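Local coordinates for peptidyl-prolyl cis-trans isomerase (Hirschia baltica, PDB 5EX2), which probably catalyses the cis-trans isomerisation of peptide bonds preceding proline, as a periplasmic folding helper of the cyclophilin family, at residues A[97-102]-A[140-145]; A[105-110]-A[118-123]; A[130-135]-A[146-151]. All blocks are in the same frame, centred on the assembly; numbering follows the deposited sequence.

Contact 1. Residues A[97-102]-A[140-145]; sequences VFRRDP and SEDKRV
Arg100 and Val145 form an antiparallel hydrogen-bonded pair, with Arg100 N reaching Val145 O at 2.8 Å, nearly along the carbonyl axis, and Val145 N returning the bond to Arg100 O. Just ahead of this pair, Ser140 to Lys143 make a type I turn, and the side chains tie that turn to the strand edge. The Arg99 chain, bent at chi2 and chi3, brings its guanidinium side-on to the carboxylate of Asp142: NE meets OD2 at 2.9 Å and NH2 meets OD1 at 2.9 Å, each oxygen using its syn lone pair. The two planes are only 22° apart, so this bidentate salt bridge is almost flat. Asp142 OD1 also accepts the backbone N of Arg144, from above the carboxylate plane, which makes an Asx turn and fixes the rotation of the acid. The Arg144 side chain heads roughly opposite to that of Arg99. Extended from CG to NE, it packs CD 3.7 Å from Arg99 CB, and NH1 bonds Arg99 O at 3.0 Å from above the carbonyl plane, while the oxygen lies in the guanidinium plane. Asp101 OD1, which also accepts the backbone N of Lys103, is joined through one water to Lys143 O. Val145 lies alongside Arg100, its CG2 3.6 Å from Arg100 NH2; that guanidinium finds its main partner in Asp134 and also bonds Thr131, Ser147 and Ile105. The contact closes the outer edge of a five-stranded antiparallel sheet, where strand 98-100 borders strand 145-148; the turn belongs to the surface loop that connects strand 127-132 to strand 145-148.

Contact 2. Residues A[105-110]-A[118-123]; sequences IVLTVI and SQYTGF
Tyr120 reaches from strand 119-124 across to segment 105-110, which carries the short, weakly bonded strand 108-109 of a beta hairpin. Its CB points toward that segment, and chi1 of 70° sets CG in the crowded position between the backbone N and the carbonyl carbon. Farther out, CE2 touches Leu107 CD1 at 3.9 Å and Val109 CG1 at 4.1 Å, both methyls approaching the ring obliquely. CZ is also close to Leu107 CD1, and the hydroxyl at the tip passes beside the same methyl. Here the apolar wall gives way to water: one molecule links Tyr120 OH to Leu107 N, a second links it to Leu107 O, and both donate to the hydroxyl, which is also hydrogen-bonded to Asp134. An alanine here would remove the ring and hydroxyl, leaving Asp134 without this partner, and would probably loosen the packing on Leu107 and Val109 and disturb both water bridges.

Beyond the ring the two backbones meet directly. Thr108 and Phe123 form an antiparallel hydrogen-bonded pair, with Thr108 N to Phe123 O at 2.9 Å and Phe123 N to Thr108 O at 2.9 Å, the latter on a carbonyl lone pair. Gly122 CA comes within 3.1 Å of Thr108 O, and a CB on this residue would collide with that oxygen. Ile110 closes the other end, CG1 resting 3.9 Å from Phe123 CE2, while CD1 packs against Thr121 OG1, which is hydrogen-bonded to Asp252.

The ring of Phe123 also meets Phe240 of helix 238-247 edge-to-face. Strand 108-109 is an outermost strand of the five-stranded sheet, and strand 119-124 lies between it and strand 127-132, where Leu107 packs on Ile129 and Thr131.

Contact 3. Residues A[130-135]-A[146-151]; sequences ETRQDE and ESWMPH. With MG (magnesium ion), chain C.
Strands 130-132 and 146-148 are neighbours in the five-stranded antiparallel sheet of this cyclophilin-family protein, their directions 171° apart. Glu130 and Trp148 make a hydrogen-bonded pair on one face of the sheet, and their side chains lie alongside, pointing the same way. The indole, its CG in the crowded position between backbone N and carbonyl carbon (chi1 53°), presents a face to the glutamate. Glu130 CB sits over the five-membered ring, 3.9 Å from its centroid, in a CH-pi contact, and CG continues along the ring to within 3.4 Å of Trp148 CZ2. With CG anti to the backbone N and the chain extended beyond it, the carboxylate is carried to the indole nitrogen, its plane turned 43° from the ring. Trp148 NE1 gives OE1 a weak, bent bond; the stronger hold on this acid is the salt bridge to Arg179, while Gln119 takes OE2. These partners would probably favour the ionised carboxylate.

On the other face, Thr131 and Ser147 form a non-hydrogen-bonded pair, and their hydroxyls meet tip to tip: Ser147 OG donates to Thr131 OG1 at 2.8 Å, which in turn donates to Arg132 O. At the end of the pairing, Arg132 N bonds Glu146 O nearly along the carbonyl axis, and the CG of the arginine packs beside Glu146 CB.

Past the strand, the chain turns to the metal site that Gln115 completes. Three waters also bind the magnesium ion, with Glu135 OE2 at 2.6 Å and Gln133 OE1 at 2.4 Å.

How the contacts relate
All three contacts belong to one five-stranded antiparallel sheet, separate from the closed eight-stranded barrel and ordered 98-100, 145-148, 127-132, 119-124, 108-109. Contacts 1 and 2 hold its two outermost strands, their centres 14 Å apart, and contact 3 joins strands between them, about 10 Å from contact 1 and 7 Å from contact 2. Along the chain, contact 2 is nested inside the loop closed by contact 1, whose segments alternate with those of contact 3, and contact 2 closes before contact 3 opens. Asp134 of contact 3 links to both of the others, one carboxylate oxygen to each. The sheet thus brings segments from one part of the chain together beside the magnesium site.

Contact 1. Residues A[97-102]-A[140-145]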
loop_
_atom_site.group_PDB
_atom_site.type_symbol
_atom_site.label_atom_id
_atom_site.label_comp_id
_atom_site.label_asym_id
_atom_site.label_seq_id
_atom_site.Cartn_x
_atom_site.Cartn_y
_atom_site.Cartn_z
ATOM N N VAL A 97 -8.676 -8.797 6.754
ATOM C CA VAL A 97 -7.881 -8.772 7.976
ATOM C C VAL A 97 -6.866 -9.891 7.881
ATOM O O VAL A 97 -6.990 -10.779 7.036
ATOM C CB VAL A 97 -8.739 -8.960 9.250
ATOM C CG1 VAL A 97 -9.777 -7.867 9.381
ATOM C CG2 VAL A 97 -9.414 -10.324 9.260
ATOM N N PHE A 98 -5.853 -9.854 8.736
ATOM C CA PHE A 98 -4.931 -10.963 8.843
ATOM C C PHE A 98 -4.740 -11.301 10.310
ATOM O O PHE A 98 -4.980 -10.476 11.188
ATOM C CB PHE A 98 -3.594 -10.663 8.144
ATOM C CG PHE A 98 -2.779 -9.555 8.745
ATOM C CD1 PHE A 98 -3.126 -8.230 8.557
ATOM C CD2 PHE A 98 -1.611 -9.842 9.435
ATOM C CE1 PHE A 98 -2.345 -7.212 9.080
ATOM C CE2 PHE A 98 -0.835 -8.830 9.960
ATOM C CZ PHE A 98 -1.201 -7.515 9.783
ATOM N N ARG A 99 -4.349 -12.547 10.554
ATOM C CA ARG A 99 -4.064 -13.049 11.893
ATOM C C ARG A 99 -2.605 -12.769 12.192
ATOM O O ARG A 99 -1.722 -13.378 11.582
ATOM C CB ARG A 99 -4.328 -14.545 11.986
ATOM C CG ARG A 99 -5.728 -14.971 11.597
ATOM C CD ARG A 99 -6.750 -14.418 12.536
ATOM N NE ARG A 99 -6.507 -14.866 13.900
ATOM C CZ ARG A 99 -7.153 -14.394 14.958
ATOM N NH1 ARG A 99 -8.079 -13.466 14.775
ATOM N NH2 ARG A 99 -6.867 -14.839 16.185
ATOM N N ARG A 100 -2.358 -11.835 13.099
ATOM C CA ARG A 100 -1.015 -11.387 13.411
ATOM C C ARG A 100 -0.504 -11.983 14.722
ATOM O O ARG A 100 -1.200 -11.939 15.740
ATOM C CB ARG A 100 -1.019 -9.873 13.464
ATOM C CG ARG A 100 0.345 -9.260 13.682
ATOM C CD ARG A 100 0.304 -7.732 13.732
ATOM N NE ARG A 100 -0.522 -7.253 14.829
ATOM C CZ ARG A 100 -0.087 -7.023 16.060
ATOM N NH1 ARG A 100 1.195 -7.192 16.374
ATOM N NH2 ARG A 100 -0.941 -6.631 16.987
ATOM N N ASP A 101 0.706 -12.526 14.691
ATOM C CA ASP A 101 1.388 -12.990 15.887
ATOM C C ASP A 101 2.132 -11.805 16.507
ATOM O O ASP A 101 3.131 -11.359 15.959
ATOM C CB ASP A 101 2.360 -14.116 15.533
ATOM C CG ASP A 101 3.125 -14.650 16.730
ATOM O OD1 ASP A 101 2.988 -14.105 17.844
ATOM O OD2 ASP A 101 3.905 -15.613 16.537
ATOM N N PRO A 102 1.656 -11.291 17.648
ATOM C CA PRO A 102 2.271 -10.095 18.233
ATOM C C PRO A 102 3.689 -10.304 18.740
ATOM O O PRO A 102 4.330 -9.323 19.105
ATOM C CB PRO A 102 1.364 -9.768 19.418
ATOM C CG PRO A 102 0.169 -10.581 19.261
ATOM C CD PRO A 102 0.535 -11.770 18.468
ATOM N N SER A 140 -6.000 -16.882 22.512
ATOM C CA SER A 140 -6.663 -17.183 21.251
ATOM C C SER A 140 -6.155 -18.534 20.749
ATOM O O SER A 140 -5.046 -18.954 21.077
ATOM C CB SER A 140 -6.420 -16.090 20.227
ATOM O OG SER A 140 -5.046 -16.012 19.962
ATOM N N GLU A 141 -6.958 -19.209 19.933
ATOM C CA GLU A 141 -6.632 -20.560 19.485
ATOM C C GLU A 141 -5.323 -20.622 18.678
ATOM O O GLU A 141 -4.568 -21.589 18.804
ATOM C CB GLU A 141 -7.812 -21.118 18.669
ATOM C CG GLU A 141 -7.685 -22.579 18.222
ATOM C CD GLU A 141 -7.203 -22.741 16.784
ATOM O OE1 GLU A 141 -7.493 -21.862 15.942
ATOM O OE2 GLU A 141 -6.548 -23.764 16.493
ATOM N N ASP A 142 -5.022 -19.575 17.905
ATOM C CA ASP A 142 -3.798 -19.552 17.090
ATOM C C ASP A 142 -2.701 -18.661 17.674
ATOM O O ASP A 142 -1.666 -18.447 17.062
ATOM C CB ASP A 142 -4.130 -19.110 15.655
ATOM C CG ASP A 142 -4.783 -17.738 15.583
ATOM O OD1 ASP A 142 -5.033 -17.096 16.632
ATOM O OD2 ASP A 142 -5.068 -17.303 14.445
ATOM N N LYS A 143 -2.926 -18.172 18.890
ATOM C CA LYS A 143 -2.005 -17.242 19.543
ATOM C C LYS A 143 -1.750 -16.015 18.678
ATOM O O LYS A 143 -0.675 -15.431 18.709
ATOM C CB LYS A 143 -0.674 -17.933 19.894
ATOM C CG LYS A 143 -0.831 -19.192 20.739
ATOM C CD LYS A 143 -1.405 -18.868 22.109
ATOM C CE LYS A 143 -1.203 -20.011 23.097
ATOM N NZ LYS A 143 -1.823 -19.724 24.425
ATOM N N ARG A 144 -2.774 -15.615 17.934
ATOM C CA ARG A 144 -2.699 -14.432 17.096
ATOM C C ARG A 144 -3.854 -13.498 17.438
ATOM O O ARG A 144 -4.729 -13.816 18.260
ATOM C CB ARG A 144 -2.695 -14.814 15.596
ATOM C CG ARG A 144 -1.422 -15.584 15.211
ATOM C CD ARG A 144 -1.380 -15.967 13.750
ATOM N NE ARG A 144 -0.156 -16.709 13.450
ATOM C CZ ARG A 144 0.647 -16.467 12.417
ATOM N NH1 ARG A 144 0.368 -15.509 11.541
ATOM N NH2 ARG A 144 1.736 -17.202 12.253
ATOM N N VAL A 145 -3.821 -12.321 16.824
ATOM C CA VAL A 145 -4.885 -11.341 16.963
ATOM C C VAL A 145 -5.231 -10.819 15.593
ATOM O O VAL A 145 -4.424 -10.911 14.663
ATOM C CB VAL A 145 -4.506 -10.159 17.873
ATOM C CG1 VAL A 145 -4.195 -10.646 19.244
ATOM C CG2 VAL A 145 -3.340 -9.336 17.287
HETATM O O HOH W 1 1.661 -15.159 20.016
HETATM O O HOH W 2 1.270 -17.689 16.165
#

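Contact 2. Residues A[105-110]-A[118-123]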
loop_
_atom_site.group_PDB
_atom_site.type_symbol
_atom_site.label_atom_id
_atom_site.label_comp_id
_atom_site.label_asym_id
_atom_site.label_seq_id
_atom_site.Cartn_x
_atom_site.Cartn_y
_atom_site.Cartn_z
ATOM N N ILE A 105 5.375 -10.212 14.491
ATOM C CA ILE A 105 5.150 -8.967 13.767
ATOM C C ILE A 105 4.756 -7.925 14.792
ATOM O O ILE A 105 3.621 -7.894 15.268
ATOM C CB ILE A 105 4.084 -9.129 12.681
ATOM C CG1 ILE A 105 4.630 -10.039 11.579
ATOM C CG2 ILE A 105 3.698 -7.778 12.079
ATOM C CD1 ILE A 105 3.654 -10.300 10.436
ATOM N N VAL A 106 5.725 -7.112 15.175
ATOM C CA VAL A 106 5.575 -6.135 16.239
ATOM C C VAL A 106 5.331 -4.765 15.650
ATOM O O VAL A 106 6.073 -4.299 14.790
ATOM C CB VAL A 106 6.825 -6.094 17.135
ATOM C CG1 VAL A 106 6.678 -5.057 18.243
ATOM C CG2 VAL A 106 7.098 -7.474 17.723
ATOM N N LEU A 107 4.261 -4.133 16.089
ATOM C CA LEU A 107 3.940 -2.798 15.640
ATOM C C LEU A 107 4.707 -1.766 16.415
ATOM O O LEU A 107 4.867 -1.872 17.624
ATOM C CB LEU A 107 2.456 -2.520 15.784
ATOM C CG LEU A 107 1.518 -3.558 15.180
ATOM C CD1 LEU A 107 0.089 -3.045 15.242
ATOM C CD2 LEU A 107 1.900 -3.855 13.766
ATOM N N THR A 108 5.188 -0.764 15.708
ATOM C CA THR A 108 5.724 0.429 16.327
ATOM C C THR A 108 4.555 1.323 16.648
ATOM O O THR A 108 3.817 1.752 15.754
ATOM C CB THR A 108 6.713 1.152 15.406
ATOM O OG1 THR A 108 7.848 0.308 15.174
ATOM C CG2 THR A 108 7.154 2.496 15.978
ATOM N N VAL A 109 4.375 1.580 17.933
ATOM C CA VAL A 109 3.312 2.451 18.395
ATOM C C VAL A 109 3.690 3.903 18.170
ATOM O O VAL A 109 4.873 4.251 18.071
ATOM C CB VAL A 109 3.012 2.210 19.884
ATOM C CG1 VAL A 109 2.662 0.754 20.103
ATOM C CG2 VAL A 109 4.223 2.608 20.759
ATOM N N ILE A 110 2.678 4.758 18.118
ATOM C CA ILE A 110 2.870 6.175 17.899
ATOM C C ILE A 110 3.030 6.901 19.228
ATOM O O ILE A 110 3.891 7.768 19.382
ATOM C CB ILE A 110 1.691 6.746 17.109
ATOM C CG1 ILE A 110 1.665 6.118 15.713
ATOM C CG2 ILE A 110 1.800 8.249 17.004
ATOM C CD1 ILE A 110 0.330 6.194 15.026
ATOM N N SER A 118 -9.874 -0.610 22.677
ATOM C CA SER A 118 -10.035 -1.963 22.167
ATOM C C SER A 118 -9.120 -2.202 20.993
ATOM O O SER A 118 -8.823 -3.343 20.644
ATOM C CB SER A 118 -11.475 -2.221 21.746
ATOM O OG SER A 118 -12.323 -2.220 22.882
ATOM N N GLN A 119 -8.700 -1.115 20.360
ATOM C CA GLN A 119 -7.826 -1.190 19.199
ATOM C C GLN A 119 -6.760 -0.127 19.293
ATOM O O GLN A 119 -6.913 0.844 20.009
ATOM C CB GLN A 119 -8.639 -1.023 17.908
ATOM C CG GLN A 119 -9.564 -2.189 17.656
ATOM C CD GLN A 119 -10.603 -1.977 16.580
ATOM O OE1 GLN A 119 -11.495 -2.800 16.443
ATOM N NE2 GLN A 119 -10.481 -0.905 15.793
ATOM N N TYR A 120 -5.672 -0.306 18.554
ATOM C CA TYR A 120 -4.702 0.760 18.410
ATOM C C TYR A 120 -4.109 0.633 17.029
ATOM O O TYR A 120 -4.309 -0.380 16.357
ATOM C CB TYR A 120 -3.620 0.705 19.505
ATOM C CG TYR A 120 -2.666 -0.453 19.403
ATOM C CD1 TYR A 120 -2.956 -1.685 19.979
ATOM C CD2 TYR A 120 -1.446 -0.306 18.753
ATOM C CE1 TYR A 120 -2.056 -2.743 19.881
ATOM C CE2 TYR A 120 -0.550 -1.351 18.641
ATOM C CZ TYR A 120 -0.853 -2.570 19.197
ATOM O OH TYR A 120 0.053 -3.608 19.092
ATOM N N THR A 121 -3.382 1.672 16.641
ATOM C CA THR A 121 -2.709 1.692 15.368
ATOM C C THR A 121 -1.214 1.876 15.564
ATOM O O THR A 121 -0.726 2.365 16.589
ATOM C CB THR A 121 -3.207 2.820 14.460
ATOM O OG1 THR A 121 -2.839 4.085 15.017
ATOM C CG2 THR A 121 -4.723 2.763 14.239
ATOM N N GLY A 122 -0.477 1.493 14.546
ATOM C CA GLY A 122 0.960 1.639 14.562
ATOM C C GLY A 122 1.464 1.289 13.190
ATOM O O GLY A 122 0.701 1.286 12.215
ATOM N N PHE A 123 2.758 1.034 13.112
ATOM C CA PHE A 123 3.415 0.772 11.836
ATOM C C PHE A 123 4.182 -0.529 11.864
ATOM O O PHE A 123 4.799 -0.889 12.875
ATOM C CB PHE A 123 4.384 1.892 11.484
ATOM C CG PHE A 123 3.747 3.250 11.305
ATOM C CD1 PHE A 123 3.244 3.646 10.079
ATOM C CD2 PHE A 123 3.681 4.136 12.366
ATOM C CE1 PHE A 123 2.681 4.913 9.913
ATOM C CE2 PHE A 123 3.121 5.402 12.209
ATOM C CZ PHE A 123 2.628 5.785 10.981
HETATM O O HOH W 3 7.739 -2.229 13.970
HETATM O O HOH W 4 2.623 -4.820 18.434
HETATM O O HOH W 5 3.021 -3.008 19.674
HETATM O O HOH W 6 0.007 3.838 18.750
#

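Contact 3. Residues A[130-135]-A[146-151]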
loop_
_atom_site.group_PDB
_atom_site.type_symbol
_atom_site.label_atom_id
_atom_site.label_comp_id
_atom_site.label_asym_id
_atom_site.label_seq_id
_atom_site.Cartn_x
_atom_site.Cartn_y
_atom_site.Cartn_z
ATOM N N GLU A 130 -3.783 -1.397 11.975
ATOM C CA GLU A 130 -4.689 -1.290 13.113
ATOM C C GLU A 130 -4.929 -2.695 13.632
ATOM O O GLU A 130 -4.939 -3.664 12.883
ATOM C CB GLU A 130 -6.011 -0.607 12.728
ATOM C CG GLU A 130 -6.927 -0.395 13.901
ATOM C CD GLU A 130 -8.102 0.494 13.591
ATOM O OE1 GLU A 130 -8.445 0.672 12.402
ATOM O OE2 GLU A 130 -8.681 1.014 14.551
ATOM N N THR A 131 -5.108 -2.817 14.939
ATOM C CA THR A 131 -5.137 -4.132 15.528
ATOM C C THR A 131 -6.008 -4.200 16.749
ATOM O O THR A 131 -6.156 -3.223 17.459
ATOM C CB THR A 131 -3.715 -4.568 15.904
ATOM O OG1 THR A 131 -3.693 -5.938 16.302
ATOM C CG2 THR A 131 -3.097 -3.682 16.987
ATOM N N ARG A 132 -6.581 -5.381 16.958
ATOM C CA ARG A 132 -7.113 -5.746 18.259
ATOM C C ARG A 132 -5.932 -5.895 19.217
ATOM O O ARG A 132 -4.777 -5.995 18.803
ATOM C CB ARG A 132 -7.948 -7.023 18.155
ATOM C CG ARG A 132 -9.056 -6.939 17.120
ATOM C CD ARG A 132 -10.082 -5.879 17.460
ATOM N NE ARG A 132 -10.893 -6.271 18.604
ATOM C CZ ARG A 132 -11.886 -5.540 19.103
ATOM N NH1 ARG A 132 -12.215 -4.377 18.547
ATOM N NH2 ARG A 132 -12.568 -5.987 20.141
ATOM N N GLN A 133 -6.208 -5.866 20.510
ATOM C CA GLN A 133 -5.132 -5.805 21.481
ATOM C C GLN A 133 -4.292 -7.072 21.520
ATOM O O GLN A 133 -4.809 -8.184 21.498
ATOM C CB GLN A 133 -5.717 -5.517 22.866
ATOM C CG GLN A 133 -6.122 -4.076 23.007
ATOM C CD GLN A 133 -4.953 -3.119 23.013
ATOM O OE1 GLN A 133 -3.784 -3.532 23.102
ATOM N NE2 GLN A 133 -5.252 -1.838 22.940
ATOM N N ASP A 134 -2.978 -6.889 21.632
ATOM C CA ASP A 134 -2.031 -7.997 21.610
ATOM C C ASP A 134 -2.267 -8.989 22.737
ATOM O O ASP A 134 -1.981 -10.175 22.591
ATOM C CB ASP A 134 -0.606 -7.447 21.685
ATOM C CG ASP A 134 -0.352 -6.398 20.632
ATOM O OD1 ASP A 134 0.045 -6.753 19.513
ATOM O OD2 ASP A 134 -0.571 -5.206 20.927
ATOM N N GLU A 135 -2.811 -8.516 23.850
ATOM C CA GLU A 135 -3.070 -9.376 24.996
ATOM C C GLU A 135 -4.041 -10.510 24.657
ATOM O O GLU A 135 -4.076 -11.535 25.329
ATOM C CB GLU A 135 -3.615 -8.549 26.184
ATOM C CG GLU A 135 -2.593 -7.569 26.810
ATOM C CD GLU A 135 -2.387 -6.274 26.023
ATOM O OE1 GLU A 135 -3.176 -5.977 25.108
ATOM O OE2 GLU A 135 -1.418 -5.531 26.320
ATOM N N GLU A 146 -6.429 -10.257 15.477
ATOM C CA GLU A 146 -6.872 -9.688 14.224
ATOM C C GLU A 146 -6.234 -8.322 13.985
ATOM O O GLU A 146 -6.251 -7.447 14.853
ATOM C CB GLU A 146 -8.392 -9.579 14.228
ATOM C CG GLU A 146 -8.974 -9.132 12.913
ATOM C CD GLU A 146 -10.463 -9.245 12.883
ATOM O OE1 GLU A 146 -10.963 -10.382 12.794
ATOM O OE2 GLU A 146 -11.123 -8.191 12.915
ATOM N N SER A 147 -5.667 -8.150 12.795
ATOM C CA SER A 147 -5.094 -6.869 12.397
ATOM C C SER A 147 -5.460 -6.566 10.953
ATOM O O SER A 147 -5.887 -7.448 10.232
ATOM C CB SER A 147 -3.585 -6.877 12.562
ATOM O OG SER A 147 -3.223 -7.218 13.903
ATOM N N TRP A 148 -5.309 -5.316 10.550
ATOM C CA TRP A 148 -5.593 -4.944 9.169
ATOM C C TRP A 148 -4.784 -3.715 8.795
ATOM O O TRP A 148 -4.256 -3.032 9.663
ATOM C CB TRP A 148 -7.101 -4.711 8.973
ATOM C CG TRP A 148 -7.743 -3.742 9.937
ATOM C CD1 TRP A 148 -8.031 -2.423 9.698
ATOM C CD2 TRP A 148 -8.208 -4.020 11.274
ATOM N NE1 TRP A 148 -8.640 -1.875 10.797
ATOM C CE2 TRP A 148 -8.742 -2.824 11.781
ATOM C CE3 TRP A 148 -8.209 -5.158 12.089
ATOM C CZ2 TRP A 148 -9.278 -2.732 13.064
ATOM C CZ3 TRP A 148 -8.734 -5.061 13.373
ATOM C CH2 TRP A 148 -9.261 -3.858 13.840
ATOM N N MET A 149 -4.658 -3.451 7.496
ATOM C CA MET A 149 -4.005 -2.248 7.044
ATOM C C MET A 149 -5.081 -1.234 6.724
ATOM O O MET A 149 -5.775 -1.369 5.704
ATOM C CB MET A 149 -3.133 -2.516 5.822
ATOM C CG MET A 149 -2.526 -1.254 5.249
ATOM S SD MET A 149 -1.068 -1.570 4.235
ATOM C CE MET A 149 -1.758 -2.485 2.871
ATOM N N PRO A 150 -5.232 -0.223 7.581
ATOM C CA PRO A 150 -6.320 0.732 7.361
ATOM C C PRO A 150 -6.111 1.566 6.121
ATOM O O PRO A 150 -4.984 1.720 5.663
ATOM C CB PRO A 150 -6.270 1.602 8.612
ATOM C CG PRO A 150 -4.870 1.528 9.061
ATOM C CD PRO A 150 -4.457 0.111 8.786
ATOM N N HIS A 151 -7.206 2.092 5.590
ATOM C CA HIS A 151 -7.172 2.788 4.328
ATOM C C HIS A 151 -6.767 4.254 4.518
ATOM O O HIS A 151 -7.533 5.182 4.279
ATOM C CB HIS A 151 -8.526 2.619 3.644
ATOM C CG HIS A 151 -8.746 1.226 3.130
ATOM N ND1 HIS A 151 -9.042 0.160 3.944
ATOM C CD2 HIS A 151 -8.684 0.733 1.872
ATOM C CE1 HIS A 151 -9.155 -0.934 3.204
ATOM N NE2 HIS A 151 -8.939 -0.612 1.944
HETATM MG MG MG C . -2.039 -3.611 24.712
HETATM O O HOH W 7 -3.684 -2.839 26.172
HETATM O O HOH W 8 -0.493 -2.732 26.163
HETATM O O HOH W 9 -0.358 -4.359 23.081
#